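Long-range contacts in possible sortase-like protein (Corynebacterium diphtheriae, PDB 5UUS), which probably acts as a membrane-bound sortase, a cysteine transpeptidase of the kind that cleaves proteins and joins them at the cell surface: residues 55-61 against 68-74; 121-125 against 137-141; 148-154 against 185-189; 153-157 against 174-178. All blocks are in the same frame, centred on the assembly; numbering follows the deposited sequence.

Contact 1: 55-61 against 68-74; sequences FAIVEGT and AGPGHYN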
loop_
_atom_site.group_PDB
_atom_site.type_symbol
_atom_site.label_atom_id
_atom_site.label_comp_id
_atom_site.label_asym_id
_atom_site.label_seq_id
_atom_site.Cartn_x
_atom_site.Cartn_y
_atom_site.Cartn_z
ATOM N N PHE A 55 -12.220 0.789 -1.312
ATOM C CA PHE A 55 -12.257 2.181 -0.937
ATOM C C PHE A 55 -11.577 3.006 -2.008
ATOM O O PHE A 55 -10.546 2.601 -2.520
ATOM C CB PHE A 55 -11.555 2.381 0.386
ATOM C CG PHE A 55 -12.382 1.956 1.571
ATOM C CD1 PHE A 55 -13.229 2.861 2.190
ATOM C CD2 PHE A 55 -12.314 0.650 2.046
ATOM C CE1 PHE A 55 -13.999 2.476 3.288
ATOM C CE2 PHE A 55 -13.087 0.248 3.137
ATOM C CZ PHE A 55 -13.923 1.163 3.751
ATOM N N ALA A 56 -12.151 4.158 -2.316
ATOM C CA ALA A 56 -11.468 5.154 -3.110
ATOM C C ALA A 56 -10.326 5.749 -2.291
ATOM O O ALA A 56 -10.418 5.909 -1.058
ATOM C CB ALA A 56 -12.444 6.245 -3.566
ATOM N N ILE A 57 -9.236 6.059 -2.969
ATOM C CA ILE A 57 -8.147 6.742 -2.316
ATOM C C ILE A 57 -8.094 8.161 -2.806
ATOM O O ILE A 57 -8.121 8.396 -4.004
ATOM C CB ILE A 57 -6.823 6.035 -2.568
ATOM C CG1 ILE A 57 -6.904 4.598 -2.032
ATOM C CG2 ILE A 57 -5.681 6.802 -1.925
ATOM C CD1 ILE A 57 -5.749 3.712 -2.502
ATOM N N VAL A 58 -8.023 9.099 -1.872
ATOM C CA VAL A 58 -8.003 10.527 -2.178
ATOM C C VAL A 58 -6.574 11.091 -2.046
ATOM O O VAL A 58 -5.764 10.559 -1.282
ATOM C CB VAL A 58 -9.002 11.247 -1.220
ATOM C CG1 VAL A 58 -8.606 12.668 -0.920
ATOM C CG2 VAL A 58 -10.435 11.139 -1.757
ATOM N N GLU A 59 -6.255 12.157 -2.772
ATOM C CA GLU A 59 -4.943 12.799 -2.650
ATOM C C GLU A 59 -4.909 13.785 -1.497
ATOM O O GLU A 59 -5.631 14.781 -1.516
ATOM C CB GLU A 59 -4.572 13.522 -3.960
ATOM C CG GLU A 59 -3.268 14.314 -3.888
ATOM C CD GLU A 59 -2.019 13.420 -3.849
ATOM O OE1 GLU A 59 -2.155 12.169 -3.834
ATOM O OE2 GLU A 59 -0.896 13.969 -3.835
ATOM N N GLY A 60 -4.073 13.519 -0.495
ATOM C CA GLY A 60 -4.031 14.340 0.698
ATOM C C GLY A 60 -4.443 13.586 1.969
ATOM O O GLY A 60 -5.214 12.620 1.922
ATOM N N THR A 61 -3.939 14.032 3.113
ATOM C CA THR A 61 -4.256 13.351 4.371
ATOM C C THR A 61 -4.857 14.284 5.413
ATOM O O THR A 61 -4.731 14.036 6.613
ATOM C CB THR A 61 -3.005 12.670 4.986
ATOM O OG1 THR A 61 -1.920 13.593 5.027
ATOM C CG2 THR A 61 -2.579 11.493 4.174
ATOM N N ALA A 68 -13.996 10.029 3.754
ATOM C CA ALA A 68 -14.713 8.979 3.037
ATOM C C ALA A 68 -13.856 7.747 2.738
ATOM O O ALA A 68 -14.311 6.817 2.060
ATOM C CB ALA A 68 -15.276 9.537 1.743
ATOM N N GLY A 69 -12.613 7.739 3.220
ATOM C CA GLY A 69 -11.702 6.630 2.946
ATOM C C GLY A 69 -10.240 7.027 3.075
ATOM O O GLY A 69 -9.928 8.116 3.571
ATOM N N PRO A 70 -9.326 6.152 2.636
ATOM C CA PRO A 70 -7.904 6.478 2.803
ATOM C C PRO A 70 -7.482 7.702 1.987
ATOM O O PRO A 70 -8.080 7.993 0.938
ATOM C CB PRO A 70 -7.194 5.220 2.307
ATOM C CG PRO A 70 -8.226 4.146 2.364
ATOM C CD PRO A 70 -9.526 4.792 2.110
ATOM N N GLY A 71 -6.467 8.414 2.473
ATOM C CA GLY A 71 -5.853 9.499 1.718
ATOM C C GLY A 71 -4.377 9.207 1.485
ATOM O O GLY A 71 -3.721 8.613 2.342
ATOM N N HIS A 72 -3.855 9.633 0.336
ATOM C CA HIS A 72 -2.435 9.500 -0.009
ATOM C C HIS A 72 -1.608 10.619 0.629
ATOM O O HIS A 72 -1.959 11.782 0.501
ATOM C CB HIS A 72 -2.274 9.513 -1.541
ATOM C CG HIS A 72 -0.854 9.484 -2.024
ATOM N ND1 HIS A 72 -0.326 10.472 -2.833
ATOM C CD2 HIS A 72 0.139 8.574 -1.844
ATOM C CE1 HIS A 72 0.935 10.178 -3.121
ATOM N NE2 HIS A 72 1.243 9.034 -2.530
ATOM N N TYR A 73 -0.527 10.275 1.350
ATOM C CA TYR A 73 0.442 11.275 1.784
ATOM C C TYR A 73 1.092 11.944 0.548
ATOM O O TYR A 73 1.805 11.300 -0.214
ATOM C CB TYR A 73 1.531 10.654 2.666
ATOM C CG TYR A 73 1.072 10.165 4.047
ATOM C CD1 TYR A 73 1.111 11.008 5.152
ATOM C CD2 TYR A 73 0.665 8.866 4.232
ATOM C CE1 TYR A 73 0.726 10.554 6.426
ATOM C CE2 TYR A 73 0.258 8.393 5.503
ATOM C CZ TYR A 73 0.306 9.248 6.590
ATOM O OH TYR A 73 -0.079 8.776 7.835
ATOM N N ASN A 74 0.874 13.240 0.396
ATOM C CA ASN A 74 1.264 13.990 -0.801
ATOM C C ASN A 74 2.692 13.832 -1.314
ATOM O O ASN A 74 2.940 13.781 -2.523
ATOM C CB ASN A 74 1.032 15.473 -0.542
ATOM C CG ASN A 74 -0.404 15.784 -0.301
ATOM O OD1 ASN A 74 -0.840 15.901 0.843
ATOM N ND2 ASN A 74 -1.170 15.901 -1.378
HETATM O O HOH W 1 1.359 13.042 -4.537
HETATM O O HOH W 2 -2.460 16.636 3.094
HETATM O O HOH W 3 -0.323 14.407 3.181
#

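Contact 2: 121-125 against 137-141; sequences YRVMP and AMGCF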
loop_
_atom_site.group_PDB
_atom_site.type_symbol
_atom_site.label_atom_id
_atom_site.label_comp_id
_atom_site.label_asym_id
_atom_site.label_seq_id
_atom_site.Cartn_x
_atom_site.Cartn_y
_atom_site.Cartn_z
ATOM N N TYR A 121 0.154 -5.397 -4.293
ATOM C CA TYR A 121 1.112 -5.444 -3.194
ATOM C C TYR A 121 0.806 -6.621 -2.269
ATOM O O TYR A 121 -0.339 -7.042 -2.152
ATOM C CB TYR A 121 1.083 -4.156 -2.391
ATOM C CG TYR A 121 1.496 -2.914 -3.135
ATOM C CD1 TYR A 121 0.567 -2.183 -3.875
ATOM C CD2 TYR A 121 2.807 -2.437 -3.058
ATOM C CE1 TYR A 121 0.945 -1.011 -4.548
ATOM C CE2 TYR A 121 3.188 -1.266 -3.722
ATOM C CZ TYR A 121 2.248 -0.563 -4.466
ATOM O OH TYR A 121 2.601 0.602 -5.113
ATOM N N ARG A 122 1.826 -7.148 -1.606
ATOM C CA ARG A 122 1.606 -8.242 -0.670
ATOM C C ARG A 122 2.243 -7.930 0.678
ATOM O O ARG A 122 3.377 -7.455 0.750
ATOM C CB ARG A 122 2.124 -9.536 -1.272
ATOM C CG ARG A 122 1.311 -9.908 -2.506
ATOM C CD ARG A 122 1.195 -11.388 -2.679
ATOM N NE ARG A 122 0.370 -11.725 -3.835
ATOM C CZ ARG A 122 -0.807 -12.331 -3.757
ATOM N NH1 ARG A 122 -1.306 -12.699 -2.574
ATOM N NH2 ARG A 122 -1.479 -12.595 -4.861
ATOM N N VAL A 123 1.467 -8.136 1.739
ATOM C CA VAL A 123 1.918 -7.835 3.088
ATOM C C VAL A 123 3.239 -8.548 3.381
ATOM O O VAL A 123 3.399 -9.760 3.126
ATOM C CB VAL A 123 0.838 -8.223 4.125
ATOM C CG1 VAL A 123 1.360 -8.015 5.540
ATOM C CG2 VAL A 123 -0.440 -7.397 3.891
ATOM N N MET A 124 4.204 -7.788 3.878
ATOM C CA MET A 124 5.530 -8.342 4.150
ATOM C C MET A 124 5.550 -9.186 5.428
ATOM O O MET A 124 4.646 -9.078 6.242
ATOM C CB MET A 124 6.543 -7.199 4.241
ATOM C CG MET A 124 6.866 -6.608 2.796
ATOM S SD MET A 124 7.860 -5.124 2.963
ATOM C CE MET A 124 9.386 -5.772 3.654
ATOM N N PRO A 125 6.587 -10.010 5.625
ATOM C CA PRO A 125 6.626 -10.794 6.881
ATOM C C PRO A 125 6.516 -9.954 8.168
ATOM O O PRO A 125 7.155 -8.905 8.306
ATOM C CB PRO A 125 7.986 -11.499 6.803
ATOM C CG PRO A 125 8.245 -11.621 5.322
ATOM C CD PRO A 125 7.691 -10.353 4.715
ATOM N N ALA A 137 8.446 -15.179 3.186
ATOM C CA ALA A 137 8.557 -14.308 2.034
ATOM C C ALA A 137 8.555 -15.121 0.743
ATOM O O ALA A 137 7.994 -14.695 -0.277
ATOM C CB ALA A 137 9.799 -13.458 2.147
ATOM N N MET A 138 9.136 -16.313 0.800
ATOM C CA MET A 138 9.174 -17.208 -0.359
ATOM C C MET A 138 7.793 -17.698 -0.790
ATOM O O MET A 138 7.643 -18.243 -1.868
ATOM C CB MET A 138 10.073 -18.415 -0.073
ATOM C CG MET A 138 11.552 -18.092 -0.145
ATOM S SD MET A 138 12.020 -17.578 -1.799
ATOM C CE MET A 138 11.360 -18.932 -2.763
ATOM N N GLY A 139 6.791 -17.490 0.052
ATOM C CA GLY A 139 5.430 -17.854 -0.283
ATOM C C GLY A 139 4.779 -16.998 -1.367
ATOM O O GLY A 139 3.825 -17.449 -2.000
ATOM N N CYS A 140 5.265 -15.778 -1.590
ATOM C CA CYS A 140 4.621 -14.911 -2.587
ATOM C C CYS A 140 5.546 -13.899 -3.258
ATOM O O CYS A 140 5.138 -13.235 -4.194
ATOM C CB CYS A 140 3.448 -14.156 -1.950
ATOM S SG CYS A 140 3.914 -13.130 -0.560
ATOM N N PHE A 141 6.777 -13.757 -2.774
ATOM C CA PHE A 141 7.719 -12.849 -3.418
ATOM C C PHE A 141 8.704 -13.618 -4.303
ATOM O O PHE A 141 8.772 -14.843 -4.236
ATOM C CB PHE A 141 8.452 -12.028 -2.355
ATOM C CG PHE A 141 7.529 -11.185 -1.513
ATOM C CD1 PHE A 141 6.955 -10.033 -2.033
ATOM C CD2 PHE A 141 7.233 -11.545 -0.211
ATOM C CE1 PHE A 141 6.090 -9.255 -1.278
ATOM C CE2 PHE A 141 6.379 -10.771 0.564
ATOM C CZ PHE A 141 5.816 -9.608 0.031
#

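Contact 3: 148-154 against 185-189; sequences RITHGDY and GMEGI. With EDO (1,2-ethanediol), chain G.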
loop_
_atom_site.group_PDB
_atom_site.type_symbol
_atom_site.label_atom_id
_atom_site.label_comp_id
_atom_site.label_asym_id
_atom_site.label_seq_id
_atom_site.Cartn_x
_atom_site.Cartn_y
_atom_site.Cartn_z
ATOM N N ARG A 148 16.359 -9.921 -0.276
ATOM C CA ARG A 148 16.382 -8.524 0.170
ATOM C C ARG A 148 15.587 -8.301 1.465
ATOM O O ARG A 148 16.003 -7.548 2.336
ATOM C CB ARG A 148 15.831 -7.609 -0.920
ATOM C CG ARG A 148 16.531 -7.724 -2.248
ATOM C CD ARG A 148 16.047 -6.594 -3.161
ATOM N NE ARG A 148 16.682 -5.335 -2.776
ATOM C CZ ARG A 148 16.428 -4.147 -3.322
ATOM N NH1 ARG A 148 17.102 -3.090 -2.915
ATOM N NH2 ARG A 148 15.501 -4.013 -4.264
ATOM N N ILE A 149 14.439 -8.963 1.578
ATOM C CA ILE A 149 13.612 -8.895 2.784
ATOM C C ILE A 149 14.306 -9.531 3.980
ATOM O O ILE A 149 14.174 -9.058 5.120
ATOM C CB ILE A 149 12.239 -9.580 2.554
ATOM C CG1 ILE A 149 11.375 -8.718 1.599
ATOM C CG2 ILE A 149 11.524 -9.872 3.889
ATOM C CD1 ILE A 149 10.185 -9.465 0.988
ATOM N N THR A 150 15.079 -10.584 3.730
ATOM C CA THR A 150 15.692 -11.309 4.846
ATOM C C THR A 150 17.066 -10.751 5.263
ATOM O O THR A 150 17.328 -10.627 6.457
ATOM C CB THR A 150 15.824 -12.803 4.527
ATOM O OG1 THR A 150 14.563 -13.297 4.065
ATOM C CG2 THR A 150 16.262 -13.607 5.794
ATOM N N HIS A 151 17.912 -10.383 4.298
ATOM C CA HIS A 151 19.313 -10.033 4.559
ATOM C C HIS A 151 19.778 -8.765 3.881
ATOM O O HIS A 151 20.953 -8.405 3.979
ATOM C CB HIS A 151 20.238 -11.158 4.093
ATOM C CG HIS A 151 19.957 -12.476 4.733
ATOM N ND1 HIS A 151 19.725 -13.622 4.004
ATOM C CD2 HIS A 151 19.884 -12.836 6.039
ATOM C CE1 HIS A 151 19.515 -14.631 4.832
ATOM N NE2 HIS A 151 19.606 -14.180 6.072
ATOM N N GLY A 152 18.876 -8.110 3.158
ATOM C CA GLY A 152 19.256 -6.987 2.325
ATOM C C GLY A 152 18.671 -5.672 2.778
ATOM O O GLY A 152 18.500 -5.423 3.980
ATOM N N ASP A 153 18.366 -4.811 1.811
ATOM C CA ASP A 153 17.914 -3.461 2.126
ATOM C C ASP A 153 16.584 -3.408 2.889
ATOM O O ASP A 153 16.244 -2.394 3.482
ATOM C CB ASP A 153 17.807 -2.657 0.837
ATOM C CG ASP A 153 19.155 -2.502 0.144
ATOM O OD1 ASP A 153 20.198 -2.540 0.827
ATOM O OD2 ASP A 153 19.177 -2.344 -1.081
ATOM N N TYR A 154 15.832 -4.494 2.849
ATOM C CA TYR A 154 14.519 -4.545 3.473
ATOM C C TYR A 154 14.516 -5.445 4.724
ATOM O O TYR A 154 13.468 -5.804 5.256
ATOM C CB TYR A 154 13.490 -4.992 2.409
ATOM C CG TYR A 154 13.298 -3.891 1.373
ATOM C CD1 TYR A 154 14.157 -3.776 0.282
ATOM C CD2 TYR A 154 12.308 -2.915 1.534
ATOM C CE1 TYR A 154 14.009 -2.750 -0.656
ATOM C CE2 TYR A 154 12.159 -1.877 0.596
ATOM C CZ TYR A 154 13.015 -1.810 -0.488
ATOM O OH TYR A 154 12.888 -0.783 -1.402
ATOM N N GLY A 185 17.002 1.321 -7.450
ATOM C CA GLY A 185 17.292 0.055 -6.803
ATOM C C GLY A 185 16.236 -0.397 -5.803
ATOM O O GLY A 185 16.298 -1.515 -5.286
ATOM N N MET A 186 15.256 0.460 -5.530
ATOM C CA MET A 186 14.224 0.137 -4.538
ATOM C C MET A 186 13.125 -0.768 -5.092
ATOM O O MET A 186 12.812 -0.727 -6.280
ATOM C CB MET A 186 13.587 1.411 -4.008
ATOM C CG MET A 186 14.528 2.295 -3.208
ATOM S SD MET A 186 13.689 3.857 -2.892
ATOM C CE MET A 186 14.936 4.640 -1.886
ATOM N N GLU A 187 12.571 -1.608 -4.223
ATOM C CA GLU A 187 11.281 -2.246 -4.485
ATOM C C GLU A 187 10.165 -1.204 -4.382
ATOM O O GLU A 187 10.365 -0.108 -3.871
ATOM C CB GLU A 187 11.019 -3.383 -3.484
ATOM C CG GLU A 187 12.103 -4.454 -3.480
ATOM C CD GLU A 187 12.198 -5.194 -4.823
ATOM O OE1 GLU A 187 11.147 -5.423 -5.472
ATOM O OE2 GLU A 187 13.325 -5.542 -5.218
ATOM N N GLY A 188 8.985 -1.558 -4.862
ATOM C CA GLY A 188 7.817 -0.772 -4.578
ATOM C C GLY A 188 7.265 -1.207 -3.223
ATOM O O GLY A 188 7.009 -2.397 -2.975
ATOM N N ILE A 189 7.075 -0.230 -2.348
ATOM C CA ILE A 189 6.413 -0.477 -1.084
ATOM C C ILE A 189 5.076 0.242 -1.029
ATOM O O ILE A 189 4.948 1.349 -1.546
ATOM C CB ILE A 189 7.296 -0.016 0.082
ATOM C CG1 ILE A 189 8.538 -0.903 0.131
ATOM C CG2 ILE A 189 6.518 -0.116 1.436
ATOM C CD1 ILE A 189 8.265 -2.283 0.696
HETATM C C1 EDO G . 21.360 -4.562 -2.218
HETATM O O1 EDO G . 22.445 -4.983 -1.371
HETATM C C2 EDO G . 20.236 -5.607 -2.248
HETATM O O2 EDO G . 19.317 -5.440 -1.151
HETATM O O HOH W 4 11.262 1.003 -1.126
#

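Contact 4: 153-157 against 174-178; sequences DYEHV and LPETD. With EDO (1,2-ethanediol), chain G.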
loop_
_atom_site.group_PDB
_atom_site.type_symbol
_atom_site.label_atom_id
_atom_site.label_comp_id
_atom_site.label_asym_id
_atom_site.label_seq_id
_atom_site.Cartn_x
_atom_site.Cartn_y
_atom_site.Cartn_z
ATOM N N ASP A 153 18.366 -4.811 1.811
ATOM C CA ASP A 153 17.914 -3.461 2.126
ATOM C C ASP A 153 16.584 -3.408 2.889
ATOM O O ASP A 153 16.244 -2.394 3.482
ATOM C CB ASP A 153 17.807 -2.657 0.837
ATOM C CG ASP A 153 19.155 -2.502 0.144
ATOM O OD1 ASP A 153 20.198 -2.540 0.827
ATOM O OD2 ASP A 153 19.177 -2.344 -1.081
ATOM N N TYR A 154 15.832 -4.494 2.849
ATOM C CA TYR A 154 14.519 -4.545 3.473
ATOM C C TYR A 154 14.516 -5.445 4.724
ATOM O O TYR A 154 13.468 -5.804 5.256
ATOM C CB TYR A 154 13.490 -4.992 2.409
ATOM C CG TYR A 154 13.298 -3.891 1.373
ATOM C CD1 TYR A 154 14.157 -3.776 0.282
ATOM C CD2 TYR A 154 12.308 -2.915 1.534
ATOM C CE1 TYR A 154 14.009 -2.750 -0.656
ATOM C CE2 TYR A 154 12.159 -1.877 0.596
ATOM C CZ TYR A 154 13.015 -1.810 -0.488
ATOM O OH TYR A 154 12.888 -0.783 -1.402
ATOM N N GLU A 155 15.703 -5.804 5.202
ATOM C CA GLU A 155 15.804 -6.687 6.369
ATOM C C GLU A 155 15.120 -6.081 7.610
ATOM O O GLU A 155 14.427 -6.774 8.348
ATOM C CB GLU A 155 17.271 -7.001 6.675
ATOM C CG GLU A 155 17.457 -7.640 8.059
ATOM C CD GLU A 155 18.887 -8.140 8.288
ATOM O OE1 GLU A 155 19.759 -7.923 7.404
ATOM O OE2 GLU A 155 19.120 -8.760 9.352
ATOM N N HIS A 156 15.274 -4.777 7.806
ATOM C CA HIS A 156 14.713 -4.098 8.981
ATOM C C HIS A 156 13.204 -3.781 8.866
ATOM O O HIS A 156 12.608 -3.261 9.797
ATOM C CB HIS A 156 15.477 -2.797 9.216
ATOM C CG HIS A 156 15.227 -1.768 8.158
ATOM N ND1 HIS A 156 15.819 -1.819 6.910
ATOM C CD2 HIS A 156 14.420 -0.679 8.143
ATOM C CE1 HIS A 156 15.395 -0.798 6.185
ATOM N NE2 HIS A 156 14.531 -0.106 6.904
ATOM N N VAL A 157 12.586 -4.077 7.730
ATOM C CA VAL A 157 11.216 -3.601 7.497
ATOM C C VAL A 157 10.191 -4.636 7.922
ATOM O O VAL A 157 10.033 -5.661 7.276
ATOM C CB VAL A 157 10.983 -3.233 6.012
ATOM C CG1 VAL A 157 9.550 -2.708 5.823
ATOM C CG2 VAL A 157 12.026 -2.197 5.538
ATOM N N LEU A 174 12.428 4.517 1.221
ATOM C CA LEU A 174 12.867 3.281 1.837
ATOM C C LEU A 174 12.430 3.359 3.302
ATOM O O LEU A 174 12.995 4.154 4.068
ATOM C CB LEU A 174 14.383 3.114 1.709
ATOM C CG LEU A 174 14.974 1.876 2.387
ATOM C CD1 LEU A 174 14.418 0.621 1.723
ATOM C CD2 LEU A 174 16.504 1.898 2.322
ATOM N N PRO A 175 11.412 2.562 3.690
ATOM C CA PRO A 175 10.754 2.809 4.995
ATOM C C PRO A 175 11.681 2.667 6.204
ATOM O O PRO A 175 12.615 1.859 6.185
ATOM C CB PRO A 175 9.627 1.766 5.054
ATOM C CG PRO A 175 9.797 0.870 3.868
ATOM C CD PRO A 175 10.729 1.538 2.884
ATOM N N GLU A 176 11.422 3.493 7.219
ATOM C CA GLU A 176 12.200 3.540 8.468
ATOM C C GLU A 176 13.701 3.732 8.253
ATOM O O GLU A 176 14.528 3.143 8.959
ATOM C CB GLU A 176 11.938 2.277 9.290
ATOM C CG GLU A 176 10.479 2.216 9.771
ATOM C CD GLU A 176 9.603 1.407 8.843
ATOM O OE1 GLU A 176 10.018 0.287 8.436
ATOM O OE2 GLU A 176 8.497 1.888 8.508
ATOM N N THR A 177 14.037 4.539 7.251
ATOM C CA THR A 177 15.409 4.979 6.995
ATOM C C THR A 177 15.410 6.460 6.706
ATOM O O THR A 177 14.358 7.066 6.573
ATOM C CB THR A 177 16.056 4.289 5.760
ATOM O OG1 THR A 177 15.501 4.848 4.546
ATOM C CG2 THR A 177 15.821 2.790 5.809
ATOM N N ASP A 178 16.602 7.015 6.519
ATOM C CA ASP A 178 16.755 8.421 6.148
ATOM C C ASP A 178 16.832 8.639 4.618
ATOM O O ASP A 178 17.256 9.708 4.158
ATOM C CB ASP A 178 18.018 8.996 6.811
ATOM C CG ASP A 178 19.308 8.256 6.389
ATOM O OD1 ASP A 178 19.226 7.170 5.770
ATOM O OD2 ASP A 178 20.418 8.757 6.692
HETATM C C1 EDO G . 21.360 -4.562 -2.218
HETATM O O1 EDO G . 22.445 -4.983 -1.371
HETATM C C2 EDO G . 20.236 -5.607 -2.248
HETATM O O2 EDO G . 19.317 -5.440 -1.151
HETATM O O HOH W 5 10.284 -1.609 10.298
#

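Contact 1: 55-61 against 68-74
From A68, whose carbonyl O faces the edge of the F55 ring, the chain enters G69, where backbone angles favour glycine and a CB would press against A56 O. P70 follows, its CD 3.6 Å from F55 CB, and P70 O accepts a hydrogen bond from V58 N (3.0 Å). G71 pairs with V58 in a parallel bridge; a side chain here would collide with G60 O. H72, paired with E59, donates its N to V58 O (2.7 Å) and returns its O to G60 N (2.9 Å). H72 ND1 donates to E59 OE1 (2.7 Å), while NE2 donates to Q77 O. Y73 offers a ring face to T61 CG2 in a CH-pi contact and sends its hydroxyl to T193. Last, N74 ND2 makes a weak hydrogen bond to E59 OE2 (3.1 Å), and water 1 bridges E59 OE2 and N74 O. With both ring nitrogens donating, H72 is probably protonated, which would make its His-carboxylate hydrogen bond to E59 a charged one, buried beside the parallel pairing of strands 54-59 and 71-72 in the sortase sheet.

Contact 2: 121-125 against 137-141
This is a buried, largely apolar packing contact in which the turn after helix 130-137 covers the end of strand 117-123 and the residues that leave it. F141 does most of the work. F141 CZ lies 3.3 Å from R122 O and 4.2 Å from M124 CG, so the ring tip sits against the backbone where the strand ends, with the carbonyl oxygens of R122 and V123 near the plane of the ring at its edge. P125 adds CD 4.4 Å from F141 CE2, and its CG meets A137 CB at 4.0 Å, joining the last turn of the helix to the same patch. The 137-141 turn is held by its own backbone: C140 N and F141 N both donate to A137 O, at 3.2 and 2.9 Å. Next to the ring, R122 CD packs on C140 CB at 3.6 Å; the R122 guanidinium makes a salt bridge with E228 and a hydrogen bond to C107 O. C107 is also the disulfide partner of C140. The arrangement is the packing of an inter-helix turn, before helix 143-151, on a strand end of the sortase beta-barrel, with a disulfide tying that turn to the loop before strand 109-114.

Contact 3: 148-154 against 185-189
R148, near the end of helix 143-151, extends its guanidinium across to the loop leading into strand 188-193. R148 NH2 donates to G185 O and to E187 OE2, both at 2.8 Å, the latter a salt bridge, and R148 NH1 also donates to G185 O at 3.0 Å. The helix then unwinds, and R148 O receives Y154 N at 3.1 Å. This return brings D153 back beside the arginine: D153 OD2 takes NH1 of R148 at 2.9 Å, so one cation serves two acids. A 1,2-ethanediol, probably from the crystallisation liquor, binds here too, its O2 accepting from R148 NE (3.1 Å) and D153 N (3.2 Å). Y154 OH receives a weak hydrogen bond from E187 N at 3.0 Å and lies 2.4 Å from water 4, whose O is also 3.1 Å from E187 O, while Y154 CE2 packs on I189 CG1 at 3.8 Å. E187 OE1 is held in turn by Q145 of the same helix. The result is a salt-bridge network of R148, D153 and E187 beside a buried tyrosine, joining the C-terminal end of a helix to the loop that leads into strand 188-193 of the sortase beta-barrel.

Contact 4: 153-157 against 174-178
At the apolar centre L174 CD1 lies over the face of the Y154 ring, 3.9 Å from its centroid in a CH-pi contact and 3.6 Å from Y154 CE2. P175 extends the patch, its CD 4.4 Å from Y154 CE2 and its CG 4.1 Å from V157 CG1. Both segments are tight turns: type I from Y154 to V157, in the loop between helix 143-151 and strand 160-163, and type II from L174 to T177, in the loop between strands 160-163 and 188-193, where T177 OG1 reinforces the bend by donating to L174 O (2.6 Å). Further out, H156 NE2 donates to P175 O at 2.8 Å, the one direct hydrogen bond between the turns. At the polar edge, water 5 donates to H156 O (2.9 Å) and to E176 OE1 (2.7 Å), while E176 OE2 is hydrogen-bonded to H208 of strand 204-216. The H156 bond requires a proton on NE2. Joining a side chain to a backbone carbonyl, it makes the two turns meet through packing and a single direct polar link, without strand pairing.

Contact 1 comes first along the chain and stands apart, its centre about 24 to 25 Å from the centres of the others. Contact 2 follows, then contacts 3 and 4, whose first segments overlap at D153 and Y154 and whose centres are 8 Å apart. Contacts 2 and 3 lie 12 Å apart between centres and touch where F141 and P125 pack on I149 and where Y121 and M124 meet I189. M124 also reaches V157 of contact 4. Contact 1 lies across the chain's centre from contacts 2 and 3. In the sortase barrel, contacts 2, 3 and 4 thus form one touching cluster of helix and loop packing, while contact 1 is a separate parallel strand pairing in the same mixed sheet that contacts 2 and 3 reach.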